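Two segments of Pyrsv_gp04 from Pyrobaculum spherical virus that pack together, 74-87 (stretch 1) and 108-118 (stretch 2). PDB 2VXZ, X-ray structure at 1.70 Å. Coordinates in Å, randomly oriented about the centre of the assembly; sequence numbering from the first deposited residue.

Stretch 1 (74-87) QLVDGMIREVERLV
Stretch 2 (108-118) PQARKFFSSII

How do the two segments lie against each other? Residues 74-87 form a continuous helix with phi/psi near -62/-44, and a second helix starts at P108 and runs nearly antiparallel to the first, at 156°, with the axes 10.6 Å apart at closest approach. The register sets L75 CA 8.8 Å from I117 CA, M79 CA 7.7 Å from F114 CA and E82 CA 6.3 Å from A110 CA, so the backbones draw together toward the E82 end.

What does E82 do there? Its side chain (chi1 m, chi2 m) sits as a knob among Q109, A110, F113 and F114. The methylenes meet the rings, E82 CG lying 3.8 Å from F113 CD2 and E82 CB 3.9 Å from F114 CE1, while the carboxylate is shared: Q109 NE2 donates a hydrogen bond to E82 OE2 at 2.8 Å, and R85 NH2 makes a salt bridge to E82 OE1 at 2.9 Å within its own helix. Extended Q109 (chi1 t, chi2 t) also lays its CD over one face of the R85 guanidinium.

Where does F113 fit? With chi1 at 179° and chi2 at 69°, its ring is the reciprocal knob, set among L75, G78, M79 and E82. CZ comes 3.7 Å from G78 C, and an ideal CB on that glycine would stand only 3.0 Å from F113 CZ, a clash; the absent side chain leaves room for the ring.

What closes the apolar side? M79, a selenomethionine (m, t, m), places CG 3.7 Å from F113 CE2 and 3.9 Å from F114 CE2, with SE 5.2 Å from the F114 ring centroid in an oblique approach. Beyond the second helix, I117 (m, t) points toward the first and brings CD1 within 3.5 Å of L75 CD1.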

# COMPACT_ATOMS: atom_id res chain seq x y z
N GLN A 74 3.82 -0.04 -11.42
CA GLN A 74 2.64 -0.84 -11.73
C GLN A 74 1.65 -0.83 -10.57
O GLN A 74 0.44 -0.72 -10.79
CB GLN A 74 3.03 -2.28 -12.07
CG GLN A 74 3.70 -2.39 -13.40
CD GLN A 74 4.27 -3.77 -13.69
OE1 GLN A 74 4.53 -4.57 -12.78
NE2 GLN A 74 4.49 -4.05 -14.97
N LEU A 75 2.15 -0.96 -9.34
CA LEU A 75 1.29 -0.91 -8.15
C LEU A 75 0.57 0.43 -8.04
O LEU A 75 -0.64 0.49 -7.83
CB LEU A 75 2.11 -1.16 -6.88
CG LEU A 75 1.32 -1.25 -5.58
CD1 LEU A 75 0.85 -2.66 -5.33
CD2 LEU A 75 2.15 -0.74 -4.42
N VAL A 76 1.32 1.51 -8.18
CA VAL A 76 0.75 2.87 -8.12
C VAL A 76 -0.34 3.07 -9.19
O VAL A 76 -1.43 3.55 -8.89
CB VAL A 76 1.85 3.94 -8.29
CG1 VAL A 76 1.23 5.31 -8.47
CG2 VAL A 76 2.77 3.91 -7.08
N ASP A 77 -0.04 2.65 -10.42
CA ASP A 77 -1.02 2.73 -11.51
C ASP A 77 -2.29 1.97 -11.13
O ASP A 77 -3.40 2.47 -11.33
CB ASP A 77 -0.44 2.18 -12.81
CG ASP A 77 0.62 3.09 -13.43
OD1 ASP A 77 0.64 4.31 -13.15
OD2 ASP A 77 1.44 2.59 -14.23
N GLY A 78 -2.13 0.79 -10.54
CA GLY A 78 -3.27 -0.01 -10.09
C GLY A 78 -4.06 0.64 -8.98
O GLY A 78 -5.29 0.66 -9.02
N MSE A 79 -3.36 1.17 -7.97
CA MSE A 79 -4.04 1.83 -6.85
C MSE A 79 -4.79 3.05 -7.35
O MSE A 79 -5.92 3.32 -6.91
CB MSE A 79 -3.03 2.23 -5.78
CG MSE A 79 -2.42 1.05 -5.08
SE MSE A 79 -1.43 1.61 -3.52
CE MSE A 79 0.00 2.58 -4.38
N ILE A 80 -4.18 3.78 -8.27
CA ILE A 80 -4.81 4.98 -8.83
C ILE A 80 -6.06 4.64 -9.62
O ILE A 80 -7.10 5.27 -9.44
CB ILE A 80 -3.82 5.80 -9.66
CG1 ILE A 80 -2.72 6.37 -8.75
CG2 ILE A 80 -4.53 6.96 -10.34
CD1 ILE A 80 -1.65 7.14 -9.48
N ARG A 81 -5.99 3.62 -10.46
CA ARG A 81 -7.16 3.18 -11.24
C ARG A 81 -8.32 2.76 -10.34
O ARG A 81 -9.47 3.06 -10.64
CB ARG A 81 -6.80 2.05 -12.20
CG ARG A 81 -5.90 2.47 -13.35
CD ARG A 81 -5.83 1.41 -14.43
NE ARG A 81 -5.33 0.14 -13.91
CZ ARG A 81 -4.05 -0.24 -13.87
NH1 ARG A 81 -3.07 0.55 -14.31
NH2 ARG A 81 -3.75 -1.42 -13.36
N GLU A 82 -8.00 2.07 -9.24
CA GLU A 82 -9.03 1.63 -8.30
C GLU A 82 -9.67 2.82 -7.61
O GLU A 82 -10.88 2.88 -7.53
CB GLU A 82 -8.48 0.65 -7.26
CG GLU A 82 -8.17 -0.71 -7.83
CD GLU A 82 -9.41 -1.49 -8.21
OE1 GLU A 82 -10.20 -1.82 -7.31
OE2 GLU A 82 -9.61 -1.76 -9.40
N VAL A 83 -8.87 3.77 -7.11
CA VAL A 83 -9.44 4.98 -6.49
C VAL A 83 -10.33 5.71 -7.50
O VAL A 83 -11.46 6.09 -7.19
CB VAL A 83 -8.36 5.93 -5.94
CG1 VAL A 83 -8.99 7.27 -5.46
CG2 VAL A 83 -7.57 5.25 -4.81
N GLU A 84 -9.85 5.88 -8.72
CA GLU A 84 -10.60 6.64 -9.72
C GLU A 84 -11.86 5.92 -10.15
O GLU A 84 -12.88 6.57 -10.43
CB GLU A 84 -9.72 6.99 -10.92
CG GLU A 84 -8.58 7.92 -10.54
CD GLU A 84 -8.06 8.68 -11.70
OE1 GLU A 84 -7.36 8.06 -12.53
OE2 GLU A 84 -8.37 9.89 -11.78
N ARG A 85 -11.82 4.58 -10.17
CA ARG A 85 -13.04 3.81 -10.45
C ARG A 85 -14.10 4.03 -9.36
O ARG A 85 -15.30 4.23 -9.66
CB ARG A 85 -12.74 2.31 -10.59
CG ARG A 85 -13.99 1.48 -10.90
CD ARG A 85 -13.68 0.04 -11.12
NE ARG A 85 -13.07 -0.55 -9.94
CZ ARG A 85 -13.73 -0.97 -8.86
NH1 ARG A 85 -15.05 -0.89 -8.78
NH2 ARG A 85 -13.05 -1.49 -7.86
N LEU A 86 -13.67 3.97 -8.11
CA LEU A 86 -14.59 4.18 -6.99
C LEU A 86 -15.15 5.62 -6.99
O LEU A 86 -16.32 5.84 -6.66
CB LEU A 86 -13.91 3.86 -5.66
CG LEU A 86 -13.46 2.43 -5.44
CD1 LEU A 86 -12.61 2.31 -4.15
CD2 LEU A 86 -14.64 1.46 -5.44
N VAL A 87 -14.32 6.58 -7.35
CA VAL A 87 -14.76 7.98 -7.44
C VAL A 87 -15.79 8.17 -8.57
O VAL A 87 -16.80 8.86 -8.40
CB VAL A 87 -13.56 8.93 -7.65
CG1 VAL A 87 -14.02 10.28 -8.18
CG2 VAL A 87 -12.78 9.08 -6.35
N PRO A 108 -15.90 -5.43 -3.30
CA PRO A 108 -15.09 -6.65 -3.31
C PRO A 108 -13.79 -6.57 -4.10
O PRO A 108 -12.77 -7.06 -3.62
CB PRO A 108 -16.04 -7.68 -3.91
CG PRO A 108 -17.40 -7.20 -3.49
CD PRO A 108 -17.31 -5.73 -3.63
N GLN A 109 -13.83 -5.98 -5.29
CA GLN A 109 -12.64 -5.92 -6.15
C GLN A 109 -11.57 -5.05 -5.49
O GLN A 109 -10.41 -5.47 -5.35
CB GLN A 109 -12.98 -5.41 -7.55
CG GLN A 109 -11.73 -5.13 -8.39
CD GLN A 109 -12.05 -4.74 -9.82
OE1 GLN A 109 -12.75 -5.46 -10.53
NE2 GLN A 109 -11.49 -3.61 -10.26
N ALA A 110 -11.97 -3.84 -5.09
CA ALA A 110 -11.03 -2.92 -4.41
C ALA A 110 -10.49 -3.53 -3.12
O ALA A 110 -9.29 -3.44 -2.83
CB ALA A 110 -11.70 -1.55 -4.12
N ARG A 111 -11.36 -4.17 -2.34
CA ARG A 111 -10.92 -4.77 -1.09
C ARG A 111 -9.87 -5.86 -1.31
O ARG A 111 -8.86 -5.90 -0.61
CB ARG A 111 -12.11 -5.35 -0.30
CG ARG A 111 -11.75 -5.71 1.14
CD ARG A 111 -12.85 -6.44 1.87
NE ARG A 111 -12.33 -6.93 3.15
CZ ARG A 111 -12.83 -6.67 4.36
NH1 ARG A 111 -13.95 -5.96 4.53
NH2 ARG A 111 -12.21 -7.16 5.43
N LYS A 112 -10.14 -6.75 -2.27
CA LYS A 112 -9.19 -7.81 -2.63
C LYS A 112 -7.85 -7.23 -3.07
O LYS A 112 -6.80 -7.70 -2.65
CB LYS A 112 -9.76 -8.68 -3.75
CG LYS A 112 -8.85 -9.83 -4.17
CD LYS A 112 -9.46 -10.66 -5.27
CE LYS A 112 -8.41 -11.52 -6.01
NZ LYS A 112 -7.90 -12.63 -5.16
N PHE A 113 -7.90 -6.21 -3.92
CA PHE A 113 -6.68 -5.58 -4.42
C PHE A 113 -5.86 -4.95 -3.29
O PHE A 113 -4.69 -5.26 -3.11
CB PHE A 113 -7.02 -4.53 -5.47
CG PHE A 113 -5.81 -3.81 -6.01
CD1 PHE A 113 -4.89 -4.47 -6.80
CD2 PHE A 113 -5.60 -2.47 -5.71
CE1 PHE A 113 -3.78 -3.79 -7.30
CE2 PHE A 113 -4.50 -1.80 -6.21
CZ PHE A 113 -3.59 -2.46 -6.99
N PHE A 114 -6.49 -4.06 -2.53
CA PHE A 114 -5.76 -3.37 -1.48
C PHE A 114 -5.29 -4.32 -0.36
O PHE A 114 -4.22 -4.13 0.19
CB PHE A 114 -6.56 -2.17 -0.92
CG PHE A 114 -6.46 -0.94 -1.78
CD1 PHE A 114 -7.43 -0.66 -2.73
CD2 PHE A 114 -5.38 -0.08 -1.67
CE1 PHE A 114 -7.33 0.46 -3.54
CE2 PHE A 114 -5.29 1.06 -2.47
CZ PHE A 114 -6.26 1.32 -3.41
N SER A 115 -6.08 -5.34 -0.02
CA SER A 115 -5.67 -6.25 1.07
C SER A 115 -4.48 -7.12 0.68
O SER A 115 -3.80 -7.68 1.55
CB SER A 115 -6.84 -7.11 1.53
OG SER A 115 -7.19 -8.02 0.53
N SER A 116 -4.21 -7.22 -0.62
CA SER A 116 -3.00 -7.91 -1.10
C SER A 116 -1.75 -7.03 -1.05
O SER A 116 -0.64 -7.49 -1.38
CB SER A 116 -3.22 -8.48 -2.50
OG SER A 116 -3.32 -7.46 -3.49
N ILE A 117 -1.90 -5.76 -0.65
CA ILE A 117 -0.79 -4.80 -0.51
C ILE A 117 -0.49 -4.47 0.96
O ILE A 117 0.66 -4.36 1.36
CB ILE A 117 -1.13 -3.46 -1.22
CG1 ILE A 117 -1.49 -3.67 -2.70
CG2 ILE A 117 0.04 -2.44 -1.09
CD1 ILE A 117 -2.10 -2.43 -3.39
N ILE A 118 -1.55 -4.28 1.74
CA ILE A 118 -1.44 -3.74 3.08
C ILE A 118 -2.65 -4.22 3.87
O ILE A 118 -3.72 -4.43 3.29
CB ILE A 118 -1.41 -2.19 3.05
CG1 ILE A 118 -1.14 -1.61 4.44
CG2 ILE A 118 -2.72 -1.64 2.47
CD1 ILE A 118 -0.67 -0.16 4.41